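Local coordinates for alcohol dehydrogenase superfamily protein (Novosphingobium aromaticivorans, PDB 3GAZ) that is probably an NADP-dependent oxidoreductase of the medium-chain dehydrogenase/reductase type, though its substrate and reaction are not established, at residues I136-G141 against G161-V166; V166-A171 against R191-T196. All blocks are in the same frame, centred on the assembly; numbering follows the deposited sequence.

Overall arrangement
Following the chain from the N terminus, helix 132-145 comes first. The chain then runs through strand 153-157 and into helix 162-173, whose first turns fold back on the earlier helix at contact 1. Contact 2 opens only after contact 1 has closed: from helix 162-173 the chain passes along strand 177-182 and helix 184-193, and the end of that helix returns against residues 166-171. The two loops therefore stand in series, with 19 residues between the segments of each. Val166 belongs to both, and their centres lie about 11 Å apart. Helix 162-173 is the common element, packed between helix 132-145 and the end of helix 184-193 in the nucleotide-binding-type domain.

Contact 1. Residues I136-G141 against G161-V166; sequences ITAWEG and GGVGHV
Ala138 is the close point of this helix crossing: its CB lies 3.7 Å from CG2 of Val166 and 4.0 Å from CG1 of Val163. A side chain as small as a methyl suits this close approach, with the CA atoms of Ala138 and Val163 5.6 Å apart and the short axes nearing to 8.6 Å at a crossing angle of -62°. One residue earlier, the methyl of Thr137 meets Val163, CG2 to CG2 at 3.8 Å, with the two side chains roughly perpendicular. OG1 of Thr137 sits beside the backbone N (chi1 -63°), which leaves CG2 anti to that N and facing the valine, while OG1 hydrogen-bonds to Leu133 O and Thr268 OG1.

Val163 marks the looser side, partly exposed at the start of helix 162-173. Here Gly161 O is gripped twice, from opposite faces of its plane, by His165 N at 3.0 Å and by His165 ND1 at 2.8 Å; the latter fastens the ring to the glycine turn, which fits a Rossmann-type GxGxxG pattern. Toward Val166 the interface is buried, with Ala167 and Ile170 continuing the packing on Ala138. The closest side-chain contacts are between methyl groups, so the fit rests on shape, while Thr137 OG1 and Gly161 O find their partners outside the crossing.

Contact 2. Residues V166-A171 against R191-T196; sequences VAIQIA and RDLGAT
Leu193 reaches over to helix 162-173 with both of its methyls, CD1 mainly on Ile168 and CD2 on Gln169. Leu193 CD1 lies 3.9 Å from Ile168 CG2, and Leu193 CD2 is 3.7 Å from Gln169 CD. Both side chains cross the leucine at about a right angle. Ile168 suits its place because it is branched at CB: with CG1 beside the backbone N (chi1 -73°), the opposite CG2 branch serves both the leucine and Ala195, whose CB is 3.8 Å from that methyl. A short side chain at Ala195 is consistent with its buried position.

Gln169 combines an apolar stem, whose CG is 3.8 Å from Leu193 CD2, with an amide held at both atoms: NE2 donates to His165 O one turn earlier, and OE1 accepts from Ala298 N. These two bonds fix the rotation of the group that the leucine methyl rests on. Replacing Gln169 by alanine is likely to leave Ala298 N without this acceptor and His165 O without its donor, and to open a gap beside Leu193 CD2.

Further out, Gly194 turns the chain with a positive phi of 110°, where a CB would jam against the preceding carbonyl. It closes helix 184-193 in a Schellman motif, its N bonded to Arg191 O at 2.9 Å, and so directs Ala195 inward before Thr196 joins strand 177-182 by backbone bonds. Ala180 and Ile156, on two strands of the parallel sheet, lie beneath Ile168. Helices packed over neighbouring parallel strands in 3-2-1-4-5-6 order (here 196-199, 177-182 and 153-157), joined by beta-alpha-beta crossovers, are characteristic of the Rossmann fold.

Contact 1. Residues I136-G141 against G161-V166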
ATOM      1  N   ILE A 136      18.966  -2.422   8.520  1.00 12.05           N
ATOM      2  CA  ILE A 136      18.857  -2.261   7.078  1.00 12.96           C
ATOM      3  C   ILE A 136      19.139  -0.808   6.688  1.00 13.50           C
ATOM      4  O   ILE A 136      19.810  -0.544   5.692  1.00 13.76           O
ATOM      5  CB  ILE A 136      17.450  -2.675   6.588  1.00 13.07           C
ATOM      6  CG1 ILE A 136      17.301  -4.195   6.696  1.00 14.68           C
ATOM      7  CG2 ILE A 136      17.223  -2.209   5.157  1.00 14.78           C
ATOM      8  CD1 ILE A 136      15.905  -4.701   6.398  1.00 14.76           C
ATOM      9  N   THR A 137      18.633   0.130   7.482  1.00 11.91           N
ATOM     10  CA  THR A 137      18.846   1.541   7.198  1.00 14.10           C
ATOM     11  C   THR A 137      20.340   1.852   7.286  1.00 15.39           C
ATOM     12  O   THR A 137      20.910   2.473   6.386  1.00 15.13           O
ATOM     13  CB  THR A 137      18.059   2.425   8.190  1.00 14.43           C
ATOM     14  OG1 THR A 137      16.654   2.177   8.034  1.00 14.67           O
ATOM     15  CG2 THR A 137      18.340   3.897   7.938  1.00 12.66           C
ATOM     16  N   ALA A 138      20.973   1.393   8.362  1.00 14.80           N
ATOM     17  CA  ALA A 138      22.403   1.612   8.565  1.00 13.46           C
ATOM     18  C   ALA A 138      23.230   0.964   7.458  1.00 13.57           C
ATOM     19  O   ALA A 138      24.205   1.546   6.970  1.00 14.50           O
ATOM     20  CB  ALA A 138      22.825   1.047   9.915  1.00 12.60           C
ATOM     21  N   TRP A 139      22.836  -0.241   7.065  1.00 13.72           N
ATOM     22  CA  TRP A 139      23.548  -0.987   6.032  1.00 13.73           C
ATOM     23  C   TRP A 139      23.446  -0.362   4.641  1.00 15.11           C
ATOM     24  O   TRP A 139      24.438  -0.301   3.907  1.00 14.41           O
ATOM     25  CB  TRP A 139      23.032  -2.426   5.985  1.00 14.69           C
ATOM     26  CG  TRP A 139      23.795  -3.314   5.050  1.00 16.08           C
ATOM     27  CD1 TRP A 139      23.628  -3.432   3.698  1.00 16.30           C
ATOM     28  CD2 TRP A 139      24.865  -4.199   5.401  1.00 17.14           C
ATOM     29  NE1 TRP A 139      24.530  -4.340   3.186  1.00 18.12           N
ATOM     30  CE2 TRP A 139      25.299  -4.826   4.210  1.00 17.56           C
ATOM     31  CE3 TRP A 139      25.498  -4.525   6.610  1.00 17.67           C
ATOM     32  CZ2 TRP A 139      26.343  -5.761   4.192  1.00 19.32           C
ATOM     33  CZ3 TRP A 139      26.539  -5.458   6.591  1.00 18.41           C
ATOM     34  CH2 TRP A 139      26.946  -6.064   5.388  1.00 18.51           C
ATOM     35  N   GLU A 140      22.257   0.100   4.268  1.00 14.11           N
ATOM     36  CA  GLU A 140      22.099   0.695   2.949  1.00 14.82           C
ATOM     37  C   GLU A 140      22.979   1.925   2.802  1.00 14.90           C
ATOM     38  O   GLU A 140      23.488   2.200   1.720  1.00 13.28           O
ATOM     39  CB  GLU A 140      20.639   1.072   2.683  1.00 17.08           C
ATOM     40  CG  GLU A 140      19.680  -0.102   2.775  1.00 21.39           C
ATOM     41  CD  GLU A 140      18.381   0.140   2.032  1.00 25.15           C
ATOM     42  OE1 GLU A 140      17.841   1.268   2.107  1.00 23.70           O
ATOM     43  OE2 GLU A 140      17.894  -0.810   1.378  1.00 28.79           O
ATOM     44  N   GLY A 141      23.162   2.657   3.896  1.00 13.84           N
ATOM     45  CA  GLY A 141      23.978   3.854   3.842  1.00 15.52           C
ATOM     46  C   GLY A 141      25.466   3.575   3.867  1.00 16.12           C
ATOM     47  O   GLY A 141      26.221   4.079   3.028  1.00 15.38           O
ATOM     48  N   GLY A 161      21.263   6.613  19.058  1.00 16.05           N
ATOM     49  CA  GLY A 161      19.954   6.369  18.461  1.00 15.68           C
ATOM     50  C   GLY A 161      19.749   5.041  17.745  1.00 16.34           C
ATOM     51  O   GLY A 161      20.659   4.207  17.667  1.00 14.35           O
ATOM     52  N   GLY A 162      18.546   4.857  17.205  1.00 14.58           N
ATOM     53  CA  GLY A 162      18.202   3.625  16.510  1.00 14.79           C
ATOM     54  C   GLY A 162      19.156   3.205  15.403  1.00 15.16           C
ATOM     55  O   GLY A 162      19.779   2.144  15.475  1.00 14.46           O
ATOM     56  N   VAL A 163      19.260   4.027  14.366  1.00 13.09           N
ATOM     57  CA  VAL A 163      20.155   3.730  13.248  1.00 14.29           C
ATOM     58  C   VAL A 163      21.609   3.901  13.686  1.00 13.31           C
ATOM     59  O   VAL A 163      22.488   3.126  13.311  1.00 13.67           O
ATOM     60  CB  VAL A 163      19.888   4.686  12.059  1.00 13.71           C
ATOM     61  CG1 VAL A 163      20.784   4.333  10.877  1.00 14.33           C
ATOM     62  CG2 VAL A 163      18.429   4.611  11.657  1.00 16.16           C
ATOM     63  N   GLY A 164      21.846   4.926  14.491  1.00 14.45           N
ATOM     64  CA  GLY A 164      23.191   5.217  14.953  1.00 14.60           C
ATOM     65  C   GLY A 164      23.958   4.098  15.634  1.00 13.42           C
ATOM     66  O   GLY A 164      25.079   3.782  15.233  1.00 12.43           O
ATOM     67  N   HIS A 165      23.370   3.487  16.659  1.00 13.55           N
ATOM     68  CA  HIS A 165      24.082   2.436  17.378  1.00 13.51           C
ATOM     69  C   HIS A 165      24.394   1.216  16.523  1.00 12.79           C
ATOM     70  O   HIS A 165      25.409   0.558  16.732  1.00 12.93           O
ATOM     71  CB  HIS A 165      23.331   2.036  18.666  1.00 12.32           C
ATOM     72  CG  HIS A 165      22.186   1.087  18.461  1.00 13.92           C
ATOM     73  ND1 HIS A 165      20.982   1.474  17.915  1.00 10.78           N
ATOM     74  CD2 HIS A 165      22.050  -0.221  18.788  1.00 12.01           C
ATOM     75  CE1 HIS A 165      20.150   0.444  17.918  1.00 13.55           C
ATOM     76  NE2 HIS A 165      20.773  -0.593  18.442  1.00 12.42           N
ATOM     77  N   VAL A 166      23.543   0.914  15.549  1.00 12.73           N
ATOM     78  CA  VAL A 166      23.813  -0.229  14.694  1.00 13.80           C
ATOM     79  C   VAL A 166      24.814   0.163  13.604  1.00 13.72           C
ATOM     80  O   VAL A 166      25.618  -0.662  13.169  1.00 13.52           O
ATOM     81  CB  VAL A 166      22.513  -0.803  14.064  1.00 11.93           C
ATOM     82  CG1 VAL A 166      21.668  -1.458  15.151  1.00 13.72           C
ATOM     83  CG2 VAL A 166      21.723   0.296  13.375  1.00 14.75           C
TER

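Contact 2. Residues V166-A171 against R191-T196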
ATOM      1  N   VAL A 166      23.543   0.914  15.549  1.00 12.73           N
ATOM      2  CA  VAL A 166      23.813  -0.229  14.694  1.00 13.80           C
ATOM      3  C   VAL A 166      24.814   0.163  13.604  1.00 13.72           C
ATOM      4  O   VAL A 166      25.618  -0.662  13.169  1.00 13.52           O
ATOM      5  CB  VAL A 166      22.513  -0.803  14.064  1.00 11.93           C
ATOM      6  CG1 VAL A 166      21.668  -1.458  15.151  1.00 13.72           C
ATOM      7  CG2 VAL A 166      21.723   0.296  13.375  1.00 14.75           C
ATOM      8  N   ALA A 167      24.771   1.424  13.182  1.00 12.24           N
ATOM      9  CA  ALA A 167      25.702   1.913  12.168  1.00 13.23           C
ATOM     10  C   ALA A 167      27.122   1.848  12.741  1.00 13.06           C
ATOM     11  O   ALA A 167      28.067   1.487  12.046  1.00 12.49           O
ATOM     12  CB  ALA A 167      25.352   3.346  11.783  1.00 11.06           C
ATOM     13  N   ILE A 168      27.262   2.199  14.017  1.00 14.54           N
ATOM     14  CA  ILE A 168      28.565   2.156  14.683  1.00 14.30           C
ATOM     15  C   ILE A 168      29.142   0.743  14.648  1.00 15.03           C
ATOM     16  O   ILE A 168      30.304   0.540  14.299  1.00 15.63           O
ATOM     17  CB  ILE A 168      28.461   2.564  16.173  1.00 16.36           C
ATOM     18  CG1 ILE A 168      28.239   4.073  16.297  1.00 15.64           C
ATOM     19  CG2 ILE A 168      29.718   2.118  16.924  1.00 16.17           C
ATOM     20  CD1 ILE A 168      28.033   4.539  17.721  1.00 14.36           C
ATOM     21  N   GLN A 169      28.316  -0.231  15.015  1.00 14.59           N
ATOM     22  CA  GLN A 169      28.751  -1.618  15.068  1.00 14.59           C
ATOM     23  C   GLN A 169      29.053  -2.220  13.703  1.00 15.02           C
ATOM     24  O   GLN A 169      29.959  -3.043  13.578  1.00 12.97           O
ATOM     25  CB  GLN A 169      27.711  -2.452  15.824  1.00 13.04           C
ATOM     26  CG  GLN A 169      27.516  -1.966  17.262  1.00 13.78           C
ATOM     27  CD  GLN A 169      26.451  -2.737  18.019  1.00 12.25           C
ATOM     28  OE1 GLN A 169      26.642  -3.896  18.371  1.00 14.40           O
ATOM     29  NE2 GLN A 169      25.314  -2.090  18.263  1.00 11.19           N
ATOM     30  N   ILE A 170      28.298  -1.819  12.683  1.00 14.19           N
ATOM     31  CA  ILE A 170      28.541  -2.327  11.334  1.00 14.23           C
ATOM     32  C   ILE A 170      29.890  -1.788  10.861  1.00 15.67           C
ATOM     33  O   ILE A 170      30.739  -2.544  10.386  1.00 15.62           O
ATOM     34  CB  ILE A 170      27.437  -1.872  10.338  1.00 13.72           C
ATOM     35  CG1 ILE A 170      26.135  -2.626  10.620  1.00 14.46           C
ATOM     36  CG2 ILE A 170      27.885  -2.122   8.894  1.00 14.93           C
ATOM     37  CD1 ILE A 170      24.973  -2.193   9.749  1.00 13.70           C
ATOM     38  N   ALA A 171      30.081  -0.480  11.009  1.00 14.91           N
ATOM     39  CA  ALA A 171      31.319   0.173  10.595  1.00 15.23           C
ATOM     40  C   ALA A 171      32.540  -0.444  11.279  1.00 16.49           C
ATOM     41  O   ALA A 171      33.544  -0.717  10.632  1.00 17.17           O
ATOM     42  CB  ALA A 171      31.247   1.668  10.899  1.00 14.29           C
ATOM     43  N   ARG A 191      31.081   4.782  23.759  1.00 19.82           N
ATOM     44  CA  ARG A 191      32.454   4.418  24.094  1.00 23.33           C
ATOM     45  C   ARG A 191      32.528   2.901  24.252  1.00 24.55           C
ATOM     46  O   ARG A 191      33.432   2.256  23.721  1.00 25.78           O
ATOM     47  CB  ARG A 191      32.871   5.097  25.402  1.00 24.43           C
ATOM     48  CG  ARG A 191      34.328   4.886  25.796  1.00 26.93           C
ATOM     49  CD  ARG A 191      34.553   5.298  27.248  1.00 30.12           C
ATOM     50  NE  ARG A 191      33.820   4.432  28.174  1.00 31.32           N
ATOM     51  CZ  ARG A 191      34.119   3.154  28.397  1.00 34.83           C
ATOM     52  NH1 ARG A 191      35.139   2.588  27.765  1.00 33.90           N
ATOM     53  NH2 ARG A 191      33.399   2.437  29.251  1.00 34.63           N
ATOM     54  N   ASP A 192      31.562   2.341  24.978  1.00 26.40           N
ATOM     55  CA  ASP A 192      31.494   0.899  25.213  1.00 27.67           C
ATOM     56  C   ASP A 192      31.486   0.085  23.926  1.00 26.67           C
ATOM     57  O   ASP A 192      32.119  -0.969  23.851  1.00 26.01           O
ATOM     58  CB  ASP A 192      30.248   0.555  26.032  1.00 32.36           C
ATOM     59  CG  ASP A 192      30.562   0.297  27.489  1.00 38.09           C
ATOM     60  OD1 ASP A 192      31.218  -0.728  27.781  1.00 41.25           O
ATOM     61  OD2 ASP A 192      30.158   1.114  28.344  1.00 40.64           O
ATOM     62  N   LEU A 193      30.763   0.563  22.918  1.00 24.22           N
ATOM     63  CA  LEU A 193      30.697  -0.144  21.638  1.00 22.90           C
ATOM     64  C   LEU A 193      32.058  -0.232  20.955  1.00 21.44           C
ATOM     65  O   LEU A 193      32.275  -1.094  20.107  1.00 22.72           O
ATOM     66  CB  LEU A 193      29.701   0.538  20.691  1.00 21.24           C
ATOM     67  CG  LEU A 193      28.212   0.342  20.983  1.00 21.08           C
ATOM     68  CD1 LEU A 193      27.394   1.076  19.926  1.00 19.95           C
ATOM     69  CD2 LEU A 193      27.870  -1.148  20.987  1.00 18.65           C
ATOM     70  N   GLY A 194      32.972   0.661  21.327  1.00 21.08           N
ATOM     71  CA  GLY A 194      34.295   0.651  20.729  1.00 21.25           C
ATOM     72  C   GLY A 194      34.546   1.836  19.812  1.00 21.99           C
ATOM     73  O   GLY A 194      35.514   1.855  19.049  1.00 22.06           O
ATOM     74  N   ALA A 195      33.664   2.825  19.878  1.00 20.68           N
ATOM     75  CA  ALA A 195      33.795   4.018  19.055  1.00 20.32           C
ATOM     76  C   ALA A 195      34.263   5.175  19.923  1.00 20.55           C
ATOM     77  O   ALA A 195      34.082   5.156  21.142  1.00 21.33           O
ATOM     78  CB  ALA A 195      32.457   4.355  18.416  1.00 18.07           C
ATOM     79  N   THR A 196      34.872   6.177  19.295  1.00 19.22           N
ATOM     80  CA  THR A 196      35.346   7.347  20.017  1.00 19.71           C
ATOM     81  C   THR A 196      34.185   8.313  20.179  1.00 19.35           C
ATOM     82  O   THR A 196      33.686   8.871  19.201  1.00 21.49           O
ATOM     83  CB  THR A 196      36.485   8.067  19.261  1.00 19.08           C
ATOM     84  OG1 THR A 196      37.618   7.195  19.162  1.00 20.27           O
ATOM     85  CG2 THR A 196      36.887   9.345  19.993  1.00 17.90           C
TER